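Local coordinates for YcaO (Methanopyrus kandleri, PDB 6CIB), which binds ATP-type nucleotides and magnesium and probably uses ATP to activate peptide backbone amides for thioamidation, at residues Phe38-Ile49 against Ala253-Ile263. Sequence-based numbering, arbitrary orientation.
Sequences FSDRVGPIPVEI and AQGLSMARRGI. With OXM (oxamic acid), chain I.
Val42 and Val47, on the two strands of a beta-hairpin closed by a type II' turn with Gly43 at its positive-phi corner, rest against Ala253 and Ser257 of helix 253-260. The helix axis passes 8.3 Å from strand 38-42, at 120° to it, and runs at 52° to strand 45-49. Small residues suit the helix face: the methyl of Ala253 lies 3.7 Å from Ile45 CG2, Val42 CB faces the same methyl, and Val42 CG2 lies against Ala253 O. Asp40 supplies the polar centre. Arg261, next to the Schellman turn at Gly262, grips the Asp40 carboxylate side-on in nearly coplanar fashion, NH2 to Asp40 OD1 at 2.7 Å on the syn lone pair and NE to Asp40 OD2 at 2.9 Å. Ser257 OG, swung anti to its backbone N (chi1 169°), donates to the anti side of Asp40 OD2 at 2.6 Å. An asparagine here would probably leave the Arg261 charge without its mate and set an amide NH2 against a donor, Arg261 or Ser257. Phe38 lays one ring face under Arg261 NH1, 3.5 Å from Phe38 CD1, while Ile49 CD1 fits beside Ser257 OG. This is a helix packed across an antiparallel sheet, whose opposite face carries helix 68-85 of the ADP pocket.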
loop_
_atom_site.group_PDB
_atom_site.type_symbol
_atom_site.label_atom_id
_atom_site.label_comp_id
_atom_site.label_asym_id
_atom_site.label_seq_id
_atom_site.Cartn_x
_atom_site.Cartn_y
_atom_site.Cartn_z
ATOM N N PHE A 38 20.990 4.278 -2.034
ATOM C CA PHE A 38 21.636 3.010 -1.696
ATOM C C PHE A 38 20.994 1.865 -2.480
ATOM O O PHE A 38 19.771 1.826 -2.632
ATOM C CB PHE A 38 21.487 2.699 -0.202
ATOM C CG PHE A 38 22.075 3.742 0.711
ATOM C CD1 PHE A 38 23.438 3.717 1.040
ATOM C CD2 PHE A 38 21.263 4.740 1.261
ATOM C CE1 PHE A 38 23.982 4.673 1.893
ATOM C CE2 PHE A 38 21.803 5.698 2.121
ATOM C CZ PHE A 38 23.161 5.658 2.440
ATOM N N SER A 39 21.818 0.925 -2.926
ATOM C CA SER A 39 21.331 -0.291 -3.578
ATOM C C SER A 39 21.612 -1.534 -2.756
ATOM O O SER A 39 22.758 -1.818 -2.398
ATOM C CB SER A 39 21.945 -0.441 -4.973
ATOM O OG SER A 39 21.509 0.600 -5.817
ATOM N N ASP A 40 20.549 -2.269 -2.449
ATOM C CA ASP A 40 20.658 -3.543 -1.739
ATOM C C ASP A 40 20.166 -4.668 -2.642
ATOM O O ASP A 40 19.526 -4.419 -3.658
ATOM C CB ASP A 40 19.838 -3.499 -0.436
ATOM C CG ASP A 40 20.510 -2.662 0.670
ATOM O OD1 ASP A 40 21.629 -2.143 0.450
ATOM O OD2 ASP A 40 19.910 -2.516 1.765
ATOM N N ARG A 41 20.481 -5.899 -2.276
ATOM C CA ARG A 41 19.854 -7.061 -2.885
ATOM C C ARG A 41 19.605 -8.071 -1.776
ATOM O O ARG A 41 20.540 -8.515 -1.100
ATOM C CB ARG A 41 20.723 -7.656 -4.005
ATOM C CG ARG A 41 19.954 -8.467 -5.064
ATOM C CD ARG A 41 20.825 -8.904 -6.257
ATOM N NE ARG A 41 22.071 -9.444 -5.749
ATOM C CZ ARG A 41 23.279 -8.916 -5.899
ATOM N NH1 ARG A 41 23.494 -7.841 -6.655
ATOM N NH2 ARG A 41 24.289 -9.518 -5.303
ATOM N N VAL A 42 18.339 -8.414 -1.573
ATOM C CA VAL A 42 17.976 -9.361 -0.523
ATOM C C VAL A 42 17.606 -10.657 -1.223
ATOM O O VAL A 42 16.572 -10.734 -1.906
ATOM C CB VAL A 42 16.849 -8.819 0.391
ATOM C CG1 VAL A 42 16.439 -9.858 1.424
ATOM C CG2 VAL A 42 17.301 -7.534 1.084
ATOM N N GLY A 43 18.475 -11.658 -1.062
ATOM C CA GLY A 43 18.472 -12.857 -1.911
ATOM C C GLY A 43 18.504 -12.393 -3.354
ATOM O O GLY A 43 19.409 -11.638 -3.726
ATOM N N PRO A 44 17.484 -12.767 -4.153
ATOM C CA PRO A 44 17.444 -12.326 -5.550
ATOM C C PRO A 44 16.768 -10.963 -5.772
ATOM O O PRO A 44 16.716 -10.511 -6.918
ATOM C CB PRO A 44 16.614 -13.422 -6.217
ATOM C CG PRO A 44 15.621 -13.799 -5.163
ATOM C CD PRO A 44 16.331 -13.641 -3.834
ATOM N N ILE A 45 16.254 -10.326 -4.710
ATOM C CA ILE A 45 15.422 -9.120 -4.857
ATOM C C ILE A 45 16.199 -7.809 -4.680
ATOM O O ILE A 45 16.734 -7.542 -3.597
ATOM C CB ILE A 45 14.174 -9.119 -3.917
ATOM C CG1 ILE A 45 13.272 -10.349 -4.169
ATOM C CG2 ILE A 45 13.388 -7.807 -4.042
ATOM C CD1 ILE A 45 12.837 -10.551 -5.619
ATOM N N PRO A 46 16.237 -6.979 -5.743
ATOM C CA PRO A 46 16.797 -5.632 -5.662
ATOM C C PRO A 46 15.936 -4.737 -4.781
ATOM O O PRO A 46 14.707 -4.677 -4.960
ATOM C CB PRO A 46 16.741 -5.122 -7.115
ATOM C CG PRO A 46 16.492 -6.313 -7.958
ATOM C CD PRO A 46 15.764 -7.298 -7.099
ATOM N N VAL A 47 16.586 -4.067 -3.830
ATOM C CA VAL A 47 15.930 -3.086 -2.961
ATOM C C VAL A 47 16.707 -1.766 -3.070
ATOM O O VAL A 47 17.937 -1.766 -3.141
ATOM C CB VAL A 47 15.842 -3.564 -1.478
ATOM C CG1 VAL A 47 15.184 -2.499 -0.590
ATOM C CG2 VAL A 47 15.067 -4.873 -1.372
ATOM N N GLU A 48 15.977 -0.654 -3.084
ATOM C CA GLU A 48 16.560 0.674 -3.236
ATOM C C GLU A 48 16.195 1.555 -2.050
ATOM O O GLU A 48 15.041 1.565 -1.606
ATOM C CB GLU A 48 16.071 1.309 -4.536
ATOM C CG GLU A 48 16.661 0.683 -5.792
ATOM C CD GLU A 48 18.128 1.040 -5.997
ATOM O OE1 GLU A 48 18.499 2.214 -5.806
ATOM O OE2 GLU A 48 18.908 0.145 -6.361
ATOM N N ILE A 49 17.175 2.279 -1.519
ATOM C CA ILE A 49 16.910 3.160 -0.367
ATOM C C ILE A 49 17.236 4.590 -0.757
ATOM O O ILE A 49 18.257 4.846 -1.406
ATOM C CB ILE A 49 17.661 2.721 0.920
ATOM C CG1 ILE A 49 17.166 1.352 1.398
ATOM C CG2 ILE A 49 17.468 3.714 2.069
ATOM C CD1 ILE A 49 18.095 0.226 1.019
ATOM N N ALA A 253 11.322 -8.652 1.399
ATOM C CA ALA A 253 12.695 -8.288 1.010
ATOM C C ALA A 253 13.019 -6.842 1.397
ATOM O O ALA A 253 14.076 -6.581 1.956
ATOM C CB ALA A 253 12.913 -8.511 -0.481
ATOM N N GLN A 254 12.096 -5.922 1.106
ATOM C CA GLN A 254 12.205 -4.528 1.517
ATOM C C GLN A 254 12.369 -4.386 3.038
ATOM O O GLN A 254 13.248 -3.644 3.507
ATOM C CB GLN A 254 10.985 -3.744 1.042
ATOM C CG GLN A 254 11.037 -2.247 1.326
ATOM C CD GLN A 254 9.928 -1.501 0.612
ATOM O OE1 GLN A 254 10.174 -0.773 -0.351
ATOM N NE2 GLN A 254 8.702 -1.709 1.049
ATOM N N GLY A 255 11.527 -5.109 3.783
ATOM C CA GLY A 255 11.581 -5.139 5.247
ATOM C C GLY A 255 12.938 -5.583 5.771
ATOM O O GLY A 255 13.486 -4.959 6.679
ATOM N N LEU A 256 13.486 -6.644 5.174
ATOM C CA LEU A 256 14.796 -7.167 5.568
ATOM C C LEU A 256 15.937 -6.221 5.270
ATOM O O LEU A 256 16.862 -6.095 6.084
ATOM C CB LEU A 256 15.056 -8.546 4.950
ATOM C CG LEU A 256 14.115 -9.664 5.410
ATOM C CD1 LEU A 256 14.249 -10.899 4.534
ATOM C CD2 LEU A 256 14.347 -9.993 6.876
ATOM N N SER A 257 15.868 -5.546 4.120
ATOM C CA SER A 257 16.832 -4.503 3.775
ATOM C C SER A 257 16.843 -3.396 4.829
ATOM O O SER A 257 17.917 -2.994 5.292
ATOM C CB SER A 257 16.542 -3.926 2.386
ATOM O OG SER A 257 17.311 -2.758 2.153
HETATM N N MSE A 258 15.650 -2.932 5.212
HETATM C CA MSE A 258 15.481 -1.872 6.221
HETATM C C MSE A 258 16.004 -2.260 7.580
HETATM O O MSE A 258 16.686 -1.456 8.240
HETATM C CB MSE A 258 14.004 -1.534 6.427
HETATM C CG MSE A 258 13.277 -1.193 5.143
HETATM SE SE MSE A 258 13.836 0.590 4.566
HETATM C CE MSE A 258 11.942 1.131 4.707
ATOM N N ALA A 259 15.677 -3.480 8.014
ATOM C CA ALA A 259 16.086 -3.969 9.333
ATOM C C ALA A 259 17.610 -4.115 9.412
ATOM O O ALA A 259 18.214 -3.749 10.417
ATOM C CB ALA A 259 15.385 -5.281 9.663
ATOM N N ARG A 260 18.220 -4.610 8.336
ATOM C CA ARG A 260 19.676 -4.774 8.254
ATOM C C ARG A 260 20.435 -3.448 8.218
ATOM O O ARG A 260 21.624 -3.414 8.519
ATOM C CB ARG A 260 20.053 -5.628 7.048
ATOM C CG ARG A 260 19.846 -7.112 7.274
ATOM C CD ARG A 260 19.809 -7.852 5.952
ATOM N NE ARG A 260 19.295 -9.204 6.141
ATOM C CZ ARG A 260 19.383 -10.190 5.248
ATOM N NH1 ARG A 260 19.981 -10.000 4.082
ATOM N NH2 ARG A 260 18.876 -11.380 5.533
ATOM N N ARG A 261 19.746 -2.368 7.849
ATOM C CA ARG A 261 20.305 -1.018 7.925
ATOM C C ARG A 261 19.859 -0.284 9.197
ATOM O O ARG A 261 20.245 0.869 9.421
ATOM C CB ARG A 261 19.914 -0.198 6.690
ATOM C CG ARG A 261 20.674 -0.588 5.437
ATOM C CD ARG A 261 20.213 0.198 4.222
ATOM N NE ARG A 261 21.028 -0.190 3.065
ATOM C CZ ARG A 261 22.219 0.327 2.770
ATOM N NH1 ARG A 261 22.752 1.291 3.519
ATOM N NH2 ARG A 261 22.881 -0.125 1.719
ATOM N N GLY A 262 19.040 -0.949 10.010
ATOM C CA GLY A 262 18.479 -0.362 11.235
ATOM C C GLY A 262 17.541 0.816 11.006
ATOM O O GLY A 262 17.470 1.722 11.838
ATOM N N ILE A 263 16.842 0.813 9.871
ATOM C CA ILE A 263 15.819 1.823 9.562
ATOM C C ILE A 263 14.470 1.282 10.043
ATOM O O ILE A 263 14.154 0.108 9.819
ATOM C CB ILE A 263 15.781 2.167 8.046
ATOM C CG1 ILE A 263 17.138 2.706 7.573
ATOM C CG2 ILE A 263 14.675 3.177 7.735
ATOM C CD1 ILE A 263 17.375 2.589 6.078
HETATM C C1 OXM I . 22.850 -6.433 -10.303
HETATM N N1 OXM I . 23.758 -7.214 -9.726
HETATM O O1 OXM I . 22.853 -6.208 -11.514
HETATM C C2 OXM I . 21.820 -5.831 -9.454
HETATM O O2 OXM I . 21.164 -4.858 -9.890
HETATM O O3 OXM I . 21.623 -6.306 -8.311
HETATM O O HOH W 1 20.344 -3.909 3.871
#